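PDB 6GKV: coclaurine N-methyltransferase from Coptis japonica, which catalyses the S-adenosyl-L-methionine-dependent N-methylation of coclaurine and related tetrahydroisoquinolines in alkaloid biosynthesis. Local coordinates for residues K62-V67 with A180-T184; E189-I194 with I213-S218; Y206-R211 with F264-D270. One frame throughout, in Å; residues are numbered along the deposited sequence.

All three contacts are partly buried, but their chemistry differs. Contact 1, the nearest to the chain centre, joins two loops beside the adenine of the cofactor product, and apart from the ligand it rests on van der Waals packing. Contact 2, the farthest from that centre, is backbone-driven: a short parallel strand pairing beside an isoleucine cluster. Contact 3 combines an aromatic cluster with salt bridges and borders the second subunit. Helix 206-215 ties them together. Its first part supplies contact 3 and its end supplies contact 2, and Ser214 of contact 2 packs on Asp270 of contact 3, while Ile63 of contact 1 leans on Leu208 and Leu209 of the same helix.

Contact 1: K62-V67 with A180-T184; sequences KIATEV and ADITT. With SAH (S-adenosyl-L-homocysteine), chain C.
The adenine end of a Rossmann-type class I methyltransferase site is formed here by the loop after strand 176-179, with the 62-67 loop laid alongside it. Neither segment is regular. Residues 181-184 make a tight turn in which Ile182 and Thr183 both have near-helical angles, closed by Thr184 N to Asp181 O at 3.0 Å. Segment 62-67 runs extended through Ala64 and Thr65, then kinks at Glu66 (phi/psi 50/45). The backbones come closest at Ile63 and Thr183, with CA atoms 5.7 Å apart.

Between the segments the contact is van der Waals, centred on Thr183 (chi1 m). Thr183 OG1 lies 3.0 Å from Ala64 CB, 4.0 Å from Ile63 CG2 and 4.1 Å from Val67 CG2, while Thr183 O meets Ile63 CD1 at 3.5 Å. Ile63 is an mt rotamer and also packs on helix 206-215. Val67, with chi1 t, brings CG1 to 3.2 Å from Asp181 OD1.

Polar interactions serve the turn and the ligand. Asp181 OD1 weakly accepts Thr183 N at 3.3 Å, as in an Asx turn, and receives SAH N6 at 3.3 Å. Ile182 N donates a weak bond to SAH N1, also 3.3 Å. Carboxylate and backbone NH together read the Watson-Crick edge of adenine, as is common in this fold. Against the same amino group, Val67 CG1 packs 3.5 Å from SAH N6.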
loop_
_atom_site.group_PDB
_atom_site.type_symbol
_atom_site.label_atom_id
_atom_site.label_comp_id
_atom_site.label_asym_id
_atom_site.label_seq_id
_atom_site.Cartn_x
_atom_site.Cartn_y
_atom_site.Cartn_z
ATOM N N LYS A 62 1.088 22.830 -5.152
ATOM C CA LYS A 62 2.086 22.902 -6.213
ATOM C C LYS A 62 3.143 21.857 -5.916
ATOM O O LYS A 62 3.075 21.206 -4.886
ATOM C CB LYS A 62 2.703 24.300 -6.316
ATOM C CG LYS A 62 2.297 25.053 -7.581
ATOM C CD LYS A 62 2.604 24.231 -8.854
ATOM C CE LYS A 62 4.106 23.985 -9.034
ATOM N NZ LYS A 62 4.411 23.089 -10.184
ATOM N N ILE A 63 4.115 21.689 -6.807
ATOM C CA ILE A 63 5.133 20.654 -6.625
ATOM C C ILE A 63 5.907 20.813 -5.310
ATOM O O ILE A 63 6.150 19.839 -4.594
ATOM C CB ILE A 63 6.125 20.637 -7.799
ATOM C CG1 ILE A 63 5.438 20.083 -9.056
ATOM C CG2 ILE A 63 7.355 19.798 -7.437
ATOM C CD1 ILE A 63 6.316 20.062 -10.321
ATOM N N ALA A 64 6.279 22.045 -4.987
ATOM C CA ALA A 64 6.997 22.321 -3.743
ATOM C C ALA A 64 6.647 23.683 -3.188
ATOM O O ALA A 64 6.310 24.605 -3.939
ATOM C CB ALA A 64 8.493 22.227 -3.950
ATOM N N THR A 65 6.717 23.794 -1.866
ATOM C CA THR A 65 6.624 25.086 -1.193
ATOM C C THR A 65 7.915 25.340 -0.419
ATOM O O THR A 65 8.710 24.412 -0.197
ATOM C CB THR A 65 5.415 25.162 -0.234
ATOM O OG1 THR A 65 5.603 24.259 0.865
ATOM C CG2 THR A 65 4.131 24.810 -0.968
ATOM N N GLU A 66 8.114 26.600 -0.023
ATOM C CA GLU A 66 9.286 27.029 0.745
ATOM C C GLU A 66 10.604 26.564 0.119
ATOM O O GLU A 66 11.486 26.098 0.832
ATOM C CB GLU A 66 9.199 26.516 2.188
ATOM C CG GLU A 66 7.849 26.735 2.871
ATOM C CD GLU A 66 7.563 28.201 3.162
ATOM O OE1 GLU A 66 8.521 29.001 3.185
ATOM O OE2 GLU A 66 6.378 28.553 3.363
ATOM N N VAL A 67 10.737 26.711 -1.199
ATOM C CA VAL A 67 11.828 26.077 -1.953
ATOM C C VAL A 67 13.208 26.695 -1.720
ATOM O O VAL A 67 14.179 25.983 -1.472
ATOM C CB VAL A 67 11.541 26.116 -3.462
ATOM C CG1 VAL A 67 12.603 25.333 -4.230
ATOM C CG2 VAL A 67 10.144 25.593 -3.743
ATOM N N ALA A 180 19.558 23.658 -10.969
ATOM C CA ALA A 180 18.145 23.882 -11.304
ATOM C C ALA A 180 17.192 23.651 -10.135
ATOM O O ALA A 180 17.450 22.813 -9.275
ATOM C CB ALA A 180 17.732 22.985 -12.467
ATOM N N ASP A 181 16.090 24.398 -10.113
ATOM C CA ASP A 181 14.990 24.110 -9.203
ATOM C C ASP A 181 14.161 23.017 -9.877
ATOM O O ASP A 181 13.586 23.226 -10.942
ATOM C CB ASP A 181 14.157 25.363 -8.901
ATOM C CG ASP A 181 12.971 25.089 -7.967
ATOM O OD1 ASP A 181 13.004 24.107 -7.198
ATOM O OD2 ASP A 181 11.997 25.867 -7.991
ATOM N N ILE A 182 14.134 21.836 -9.273
ATOM C CA ILE A 182 13.437 20.707 -9.865
ATOM C C ILE A 182 11.933 20.994 -9.900
ATOM O O ILE A 182 11.217 20.492 -10.772
ATOM C CB ILE A 182 13.764 19.410 -9.094
ATOM C CG1 ILE A 182 15.268 19.143 -9.191
ATOM C CG2 ILE A 182 12.977 18.214 -9.638
ATOM C CD1 ILE A 182 15.753 17.950 -8.387
ATOM N N THR A 183 11.471 21.830 -8.971
ATOM C CA THR A 183 10.084 22.305 -8.945
ATOM C C THR A 183 9.660 22.950 -10.270
ATOM O O THR A 183 8.527 22.793 -10.722
ATOM C CB THR A 183 9.885 23.325 -7.805
ATOM O OG1 THR A 183 10.008 22.650 -6.553
ATOM C CG2 THR A 183 8.522 24.003 -7.883
ATOM N N THR A 184 10.581 23.676 -10.893
ATOM C CA THR A 184 10.259 24.417 -12.108
ATOM C C THR A 184 11.094 24.009 -13.313
ATOM O O THR A 184 10.904 24.548 -14.403
ATOM C CB THR A 184 10.446 25.943 -11.919
ATOM O OG1 THR A 184 11.738 26.206 -11.360
ATOM C CG2 THR A 184 9.378 26.519 -11.014
HETATM N N SAH C . 20.458 12.860 -2.467
HETATM C CA SAH C . 21.552 13.341 -1.634
HETATM C CB SAH C . 21.055 14.361 -0.619
HETATM C CG SAH C . 19.641 14.142 -0.090
HETATM S SD SAH C . 19.097 15.548 0.919
HETATM C C SAH C . 22.248 12.203 -0.904
HETATM O O SAH C . 21.672 11.117 -0.835
HETATM O OXT SAH C . 23.365 12.348 -0.378
HETATM C "C5'" SAH C . 18.006 16.208 -0.372
HETATM C "C4'" SAH C . 18.736 16.740 -1.612
HETATM O "O4'" SAH C . 17.806 17.276 -2.541
HETATM C "C3'" SAH C . 19.715 17.859 -1.285
HETATM O "O3'" SAH C . 20.839 17.734 -2.119
HETATM C "C2'" SAH C . 19.010 19.133 -1.679
HETATM O "O2'" SAH C . 19.968 20.065 -2.117
HETATM C "C1'" SAH C . 18.097 18.644 -2.802
HETATM N N9 SAH C . 16.858 19.442 -2.942
HETATM C C8 SAH C . 15.932 19.767 -1.973
HETATM N N7 SAH C . 14.954 20.514 -2.546
HETATM C C5 SAH C . 15.242 20.672 -3.869
HETATM C C6 SAH C . 14.600 21.343 -4.916
HETATM N N6 SAH C . 13.457 22.005 -4.715
HETATM N N1 SAH C . 15.164 21.321 -6.179
HETATM C C2 SAH C . 16.353 20.648 -6.398
HETATM N N3 SAH C . 16.981 19.987 -5.362
HETATM C C4 SAH C . 16.435 20.004 -4.121
#

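Contact 2: E189-I194 with I213-S218; sequences ETYDRI and ISEWIS
Ile194 CD1 is the apolar centre of this contact. The side chain, an mt rotamer whose CA-to-CB bond points toward 213-218, places Ile194 CD1 3.6 Å from Ile217 CG1, 3.9 Å from Ile213 CG2 and 3.9 Å from Trp216 CB. Leu130 and Leu223, on the two strands flanking 191-197, continue the apolar layer. Trp216 also packs on Leu130 and on Met187.

Outside this cluster the backbones pair. Helix 206-215 ends here, with Trp216 N bonded to Ile213 O and Ile217 N to Ser214 O, both at 3.0 Å, and the chain then becomes extended at 217-218. Tyr191 bridges Ile217 in parallel register, CA atoms 5.3 Å apart, through Tyr191 N to Trp216 O and Ser218 N to Tyr191 O, each 2.9 Å. The two segments belong to the β-α-β crossover of the Rossmann-type sheet, in which helix 206-215 links strand 191-197 to its parallel neighbour 221-230. At Asp192 (phi/psi -72/-29) the first segment turns a corner, and from there it hydrogen-bonds to strands 221-230 and 126-130.

At exposed Thr190, CA makes a C-H...O contact with Trp216 O at 3.5 Å, and Thr190 CG2 touches Ser218 OG at 3.0 Å. Thr190 OG1 donates to Glu189 O at 2.8 Å. Tyr191, itself buried, donates from OH to OE1 of the exposed Glu189 in a very short hydrogen bond of 2.4 Å.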
loop_
_atom_site.group_PDB
_atom_site.type_symbol
_atom_site.label_atom_id
_atom_site.label_comp_id
_atom_site.label_asym_id
_atom_site.label_seq_id
_atom_site.Cartn_x
_atom_site.Cartn_y
_atom_site.Cartn_z
ATOM N N GLU A 189 15.866 16.596 -22.418
ATOM C CA GLU A 189 16.726 15.423 -22.423
ATOM C C GLU A 189 16.007 14.230 -21.787
ATOM O O GLU A 189 14.896 14.370 -21.273
ATOM C CB GLU A 189 18.034 15.720 -21.707
ATOM C CG GLU A 189 19.227 15.697 -22.632
ATOM C CD GLU A 189 20.530 15.862 -21.890
ATOM O OE1 GLU A 189 20.516 15.787 -20.642
ATOM O OE2 GLU A 189 21.566 16.059 -22.556
ATOM N N THR A 190 16.642 13.062 -21.821
ATOM C CA THR A 190 15.963 11.810 -21.490
ATOM C C THR A 190 16.956 10.693 -21.122
ATOM O O THR A 190 17.936 10.474 -21.841
ATOM C CB THR A 190 15.074 11.394 -22.666
ATOM O OG1 THR A 190 13.864 12.157 -22.624
ATOM C CG2 THR A 190 14.719 9.960 -22.589
ATOM N N TYR A 191 16.694 10.001 -20.004
ATOM C CA TYR A 191 17.707 9.160 -19.328
ATOM C C TYR A 191 17.262 7.716 -19.038
ATOM O O TYR A 191 16.101 7.483 -18.751
ATOM C CB TYR A 191 18.125 9.814 -18.002
ATOM C CG TYR A 191 18.730 11.203 -18.113
ATOM C CD1 TYR A 191 17.922 12.339 -18.171
ATOM C CD2 TYR A 191 20.103 11.378 -18.152
ATOM C CE1 TYR A 191 18.465 13.597 -18.273
ATOM C CE2 TYR A 191 20.657 12.636 -18.244
ATOM C CZ TYR A 191 19.834 13.743 -18.299
ATOM O OH TYR A 191 20.396 15.000 -18.388
ATOM N N ASP A 192 18.190 6.758 -19.083
ATOM C CA ASP A 192 17.843 5.341 -18.871
ATOM C C ASP A 192 17.507 5.056 -17.421
ATOM O O ASP A 192 16.760 4.129 -17.104
ATOM C CB ASP A 192 18.986 4.407 -19.276
ATOM C CG ASP A 192 19.352 4.517 -20.738
ATOM O OD1 ASP A 192 18.446 4.739 -21.580
ATOM O OD2 ASP A 192 20.560 4.380 -21.034
ATOM N N ARG A 193 18.107 5.825 -16.526
ATOM C CA ARG A 193 17.858 5.605 -15.121
ATOM C C ARG A 193 17.903 6.910 -14.366
ATOM O O ARG A 193 18.851 7.690 -14.471
ATOM C CB ARG A 193 18.840 4.582 -14.560
ATOM C CG ARG A 193 18.224 3.171 -14.541
ATOM C CD ARG A 193 19.211 2.104 -14.925
ATOM N NE ARG A 193 18.613 0.771 -15.011
ATOM C CZ ARG A 193 17.952 0.301 -16.064
ATOM N NH1 ARG A 193 17.770 1.055 -17.139
ATOM N NH2 ARG A 193 17.476 -0.929 -16.037
ATOM N N ILE A 194 16.809 7.151 -13.653
ATOM C CA ILE A 194 16.670 8.315 -12.817
ATOM C C ILE A 194 16.653 7.864 -11.379
ATOM O O ILE A 194 15.835 7.042 -10.981
ATOM C CB ILE A 194 15.403 9.092 -13.128
ATOM C CG1 ILE A 194 15.402 9.483 -14.605
ATOM C CG2 ILE A 194 15.305 10.332 -12.213
ATOM C CD1 ILE A 194 14.092 10.064 -15.060
ATOM N N ILE A 213 8.912 13.960 -14.002
ATOM C CA ILE A 213 10.039 13.030 -14.006
ATOM C C ILE A 213 9.883 11.887 -15.030
ATOM O O ILE A 213 10.868 11.431 -15.637
ATOM C CB ILE A 213 10.244 12.445 -12.586
ATOM C CG1 ILE A 213 10.691 13.559 -11.627
ATOM C CG2 ILE A 213 11.281 11.334 -12.595
ATOM C CD1 ILE A 213 10.879 13.087 -10.207
ATOM N N SER A 214 8.647 11.428 -15.229
ATOM C CA SER A 214 8.396 10.315 -16.148
ATOM C C SER A 214 8.691 10.741 -17.578
ATOM O O SER A 214 9.112 9.930 -18.399
ATOM C CB SER A 214 6.953 9.808 -16.035
ATOM O OG SER A 214 6.030 10.760 -16.532
ATOM N N GLU A 215 8.488 12.028 -17.855
ATOM C CA GLU A 215 8.761 12.591 -19.178
ATOM C C GLU A 215 10.263 12.583 -19.461
ATOM O O GLU A 215 10.676 12.664 -20.616
ATOM C CB GLU A 215 8.197 14.009 -19.293
ATOM C CG GLU A 215 6.668 14.076 -19.214
ATOM C CD GLU A 215 6.126 15.502 -19.130
ATOM O OE1 GLU A 215 6.929 16.463 -19.166
ATOM O OE2 GLU A 215 4.889 15.657 -19.029
ATOM N N TRP A 216 11.063 12.463 -18.400
ATOM C CA TRP A 216 12.517 12.360 -18.511
ATOM C C TRP A 216 13.031 10.919 -18.546
ATOM O O TRP A 216 14.244 10.691 -18.610
ATOM C CB TRP A 216 13.186 13.086 -17.351
ATOM C CG TRP A 216 12.822 14.514 -17.236
ATOM C CD1 TRP A 216 12.349 15.315 -18.222
ATOM C CD2 TRP A 216 12.885 15.318 -16.062
ATOM N NE1 TRP A 216 12.118 16.572 -17.741
ATOM C CE2 TRP A 216 12.444 16.604 -16.399
ATOM C CE3 TRP A 216 13.284 15.079 -14.733
ATOM C CZ2 TRP A 216 12.383 17.654 -15.489
ATOM C CZ3 TRP A 216 13.218 16.117 -13.820
ATOM C CH2 TRP A 216 12.771 17.386 -14.200
ATOM N N ILE A 217 12.117 9.952 -18.495
ATOM C CA ILE A 217 12.498 8.540 -18.559
ATOM C C ILE A 217 12.574 8.088 -20.016
ATOM O O ILE A 217 11.660 8.356 -20.791
ATOM C CB ILE A 217 11.503 7.626 -17.804
ATOM C CG1 ILE A 217 11.442 7.955 -16.313
ATOM C CG2 ILE A 217 11.901 6.167 -17.939
ATOM C CD1 ILE A 217 10.470 7.053 -15.523
ATOM N N SER A 218 13.665 7.419 -20.384
ATOM C CA SER A 218 13.800 6.841 -21.716
ATOM C C SER A 218 12.846 5.682 -21.846
ATOM O O SER A 218 12.327 5.188 -20.843
ATOM C CB SER A 218 15.235 6.361 -21.992
ATOM O OG SER A 218 16.160 7.429 -22.072
#

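Contact 3: Y206-R211 with F264-D270; sequences YELLLR and FLYFQDD
Three aromatic rings meet in a relay of two T-shaped contacts: the edge of Phe264 meets the face of Tyr206, and the edge of Tyr206 in turn meets the face of Phe267. The ring centroids are 4.7 Å apart with planes at 83° in the first pair, and 5.5 Å apart at 75° in the second. This cluster fastens helix 206-215, the crossover helix of the methyltransferase fold, to the loop leading into strand 272-279.

Segment 206-211 is helical. Segment 264-270 finishes a 3-10 turn at Tyr266 and continues as an irregular loop along the helix, so that Glu207 lies by Phe267 (CA atoms 5.8 Å apart) and Arg211 by Asp270 (5.7 Å). Tyr206 and Phe267, both with chi1 m, point toward each other's segments. Tyr206 CB sits 3.7 Å above the Phe267 ring centroid in a CH-pi contact, and Leu210 CD1 packs 3.8 Å from Phe267 CB.

Beside the aromatic cluster the chemistry is ionic. Arg211 NH1 forms a salt bridge with Asp270 OD1 at 2.7 Å, while Arg211 NH2 pairs with Glu207 OE2 at 3.2 Å. The nearby carboxylates of Glu207 and Asp269 share Arg59 as counter-ion, and Asp269 also binds Ser272 and Lys350 of the second subunit, which places this edge at the dimer interface. A water bridges the two segments, donating to Glu207 O at 3.1 Å and to Asp270 OD2 at 2.8 Å.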
loop_
_atom_site.group_PDB
_atom_site.type_symbol
_atom_site.label_atom_id
_atom_site.label_comp_id
_atom_site.label_asym_id
_atom_site.label_seq_id
_atom_site.Cartn_x
_atom_site.Cartn_y
_atom_site.Cartn_z
ATOM N N TYR A 206 2.918 15.334 -5.590
ATOM C CA TYR A 206 3.667 14.218 -6.155
ATOM C C TYR A 206 3.160 13.790 -7.524
ATOM O O TYR A 206 3.918 13.297 -8.361
ATOM C CB TYR A 206 3.602 13.033 -5.205
ATOM C CG TYR A 206 4.308 13.223 -3.883
ATOM C CD1 TYR A 206 5.621 13.655 -3.828
ATOM C CD2 TYR A 206 3.656 12.953 -2.689
ATOM C CE1 TYR A 206 6.263 13.816 -2.621
ATOM C CE2 TYR A 206 4.290 13.107 -1.476
ATOM C CZ TYR A 206 5.592 13.543 -1.443
ATOM O OH TYR A 206 6.234 13.688 -0.223
ATOM N N GLU A 207 1.872 13.969 -7.756
ATOM C CA GLU A 207 1.323 13.677 -9.080
ATOM C C GLU A 207 1.984 14.585 -10.142
ATOM O O GLU A 207 2.353 14.108 -11.221
ATOM C CB GLU A 207 -0.209 13.843 -9.081
ATOM C CG GLU A 207 -0.869 13.709 -10.454
ATOM C CD GLU A 207 -2.313 14.204 -10.473
ATOM O OE1 GLU A 207 -3.019 14.051 -9.459
ATOM O OE2 GLU A 207 -2.743 14.767 -11.501
ATOM N N LEU A 208 2.153 15.875 -9.834
ATOM C CA LEU A 208 2.786 16.805 -10.793
ATOM C C LEU A 208 4.282 16.526 -10.922
ATOM O O LEU A 208 4.806 16.463 -12.021
ATOM C CB LEU A 208 2.560 18.268 -10.401
ATOM C CG LEU A 208 1.152 18.822 -10.654
ATOM C CD1 LEU A 208 1.058 20.284 -10.242
ATOM C CD2 LEU A 208 0.736 18.662 -12.109
ATOM N N LEU A 209 4.957 16.321 -9.801
ATOM C CA LEU A 209 6.379 15.976 -9.816
ATOM C C LEU A 209 6.684 14.677 -10.591
ATOM O O LEU A 209 7.615 14.641 -11.404
ATOM C CB LEU A 209 6.899 15.848 -8.379
ATOM C CG LEU A 209 8.407 15.657 -8.309
ATOM C CD1 LEU A 209 9.081 16.817 -9.029
ATOM C CD2 LEU A 209 8.866 15.586 -6.889
ATOM N N LEU A 210 5.918 13.612 -10.329
ATOM C CA LEU A 210 6.119 12.343 -11.030
ATOM C C LEU A 210 5.697 12.408 -12.508
ATOM O O LEU A 210 6.294 11.727 -13.358
ATOM C CB LEU A 210 5.377 11.205 -10.306
ATOM C CG LEU A 210 6.133 10.739 -9.045
ATOM C CD1 LEU A 210 5.310 9.790 -8.200
ATOM C CD2 LEU A 210 7.495 10.108 -9.374
ATOM N N ARG A 211 4.694 13.227 -12.833
ATOM C CA ARG A 211 4.378 13.449 -14.238
ATOM C C ARG A 211 5.615 14.017 -14.945
ATOM O O ARG A 211 6.006 13.541 -16.019
ATOM C CB ARG A 211 3.172 14.388 -14.412
ATOM C CG ARG A 211 2.654 14.507 -15.877
ATOM C CD ARG A 211 1.339 15.296 -15.962
ATOM N NE ARG A 211 0.393 14.894 -14.919
ATOM C CZ ARG A 211 -0.365 13.795 -14.959
ATOM N NH1 ARG A 211 -0.307 12.974 -16.002
ATOM N NH2 ARG A 211 -1.189 13.510 -13.957
ATOM N N PHE A 264 3.658 6.137 -2.412
ATOM C CA PHE A 264 3.792 6.428 -3.817
ATOM C C PHE A 264 3.173 5.345 -4.666
ATOM O O PHE A 264 3.074 5.484 -5.878
ATOM C CB PHE A 264 5.254 6.656 -4.138
ATOM C CG PHE A 264 5.827 7.802 -3.370
ATOM C CD1 PHE A 264 5.364 9.087 -3.595
ATOM C CD2 PHE A 264 6.788 7.603 -2.392
ATOM C CE1 PHE A 264 5.863 10.175 -2.870
ATOM C CE2 PHE A 264 7.291 8.677 -1.670
ATOM C CZ PHE A 264 6.823 9.967 -1.906
ATOM N N LEU A 265 2.694 4.289 -4.010
ATOM C CA LEU A 265 1.838 3.324 -4.666
ATOM C C LEU A 265 0.572 4.030 -5.155
ATOM O O LEU A 265 -0.161 3.509 -6.008
ATOM C CB LEU A 265 1.477 2.170 -3.716
ATOM C CG LEU A 265 2.635 1.316 -3.161
ATOM C CD1 LEU A 265 2.124 0.178 -2.300
ATOM C CD2 LEU A 265 3.558 0.775 -4.264
ATOM N N TYR A 266 0.311 5.215 -4.602
ATOM C CA TYR A 266 -0.932 5.927 -4.887
ATOM C C TYR A 266 -0.708 7.022 -5.910
ATOM O O TYR A 266 -1.609 7.809 -6.196
ATOM C CB TYR A 266 -1.517 6.519 -3.606
ATOM C CG TYR A 266 -2.144 5.499 -2.671
ATOM C CD1 TYR A 266 -3.393 4.933 -2.962
ATOM C CD2 TYR A 266 -1.502 5.110 -1.505
ATOM C CE1 TYR A 266 -3.978 4.003 -2.131
ATOM C CE2 TYR A 266 -2.090 4.163 -0.634
ATOM C CZ TYR A 266 -3.329 3.624 -0.958
ATOM O OH TYR A 266 -3.923 2.707 -0.118
ATOM N N PHE A 267 0.507 7.070 -6.443
ATOM C CA PHE A 267 0.893 8.087 -7.417
ATOM C C PHE A 267 1.490 7.393 -8.650
ATOM O O PHE A 267 2.697 7.463 -8.918
ATOM C CB PHE A 267 1.872 9.097 -6.783
ATOM C CG PHE A 267 1.209 10.037 -5.799
ATOM C CD1 PHE A 267 0.497 11.159 -6.251
ATOM C CD2 PHE A 267 1.286 9.801 -4.438
ATOM C CE1 PHE A 267 -0.135 12.020 -5.357
ATOM C CE2 PHE A 267 0.636 10.630 -3.534
ATOM C CZ PHE A 267 -0.067 11.756 -3.992
ATOM N N GLN A 268 0.621 6.694 -9.380
ATOM C CA GLN A 268 1.042 5.830 -10.470
ATOM C C GLN A 268 0.294 6.150 -11.749
ATOM O O GLN A 268 0.051 5.256 -12.568
ATOM C CB GLN A 268 0.846 4.353 -10.097
ATOM C CG GLN A 268 1.800 3.899 -9.020
ATOM C CD GLN A 268 1.869 2.391 -8.868
ATOM O OE1 GLN A 268 2.521 1.708 -9.653
ATOM N NE2 GLN A 268 1.206 1.865 -7.843
ATOM N N ASP A 269 -0.059 7.427 -11.912
ATOM C CA ASP A 269 -0.696 7.905 -13.129
ATOM C C ASP A 269 0.232 7.888 -14.350
ATOM O O ASP A 269 -0.248 7.790 -15.470
ATOM C CB ASP A 269 -1.232 9.311 -12.925
ATOM C CG ASP A 269 -2.415 9.351 -11.995
ATOM O OD1 ASP A 269 -2.910 8.275 -11.610
ATOM O OD2 ASP A 269 -2.875 10.461 -11.662
ATOM N N ASP A 270 1.543 7.996 -14.143
ATOM C CA ASP A 270 2.476 8.131 -15.267
ATOM C C ASP A 270 3.724 7.279 -15.083
ATOM O O ASP A 270 4.638 7.309 -15.910
ATOM C CB ASP A 270 2.902 9.594 -15.459
ATOM C CG ASP A 270 1.731 10.550 -15.475
ATOM O OD1 ASP A 270 0.996 10.606 -16.482
ATOM O OD2 ASP A 270 1.539 11.236 -14.455
HETATM O O HOH W 1 2.105 11.024 -11.689
#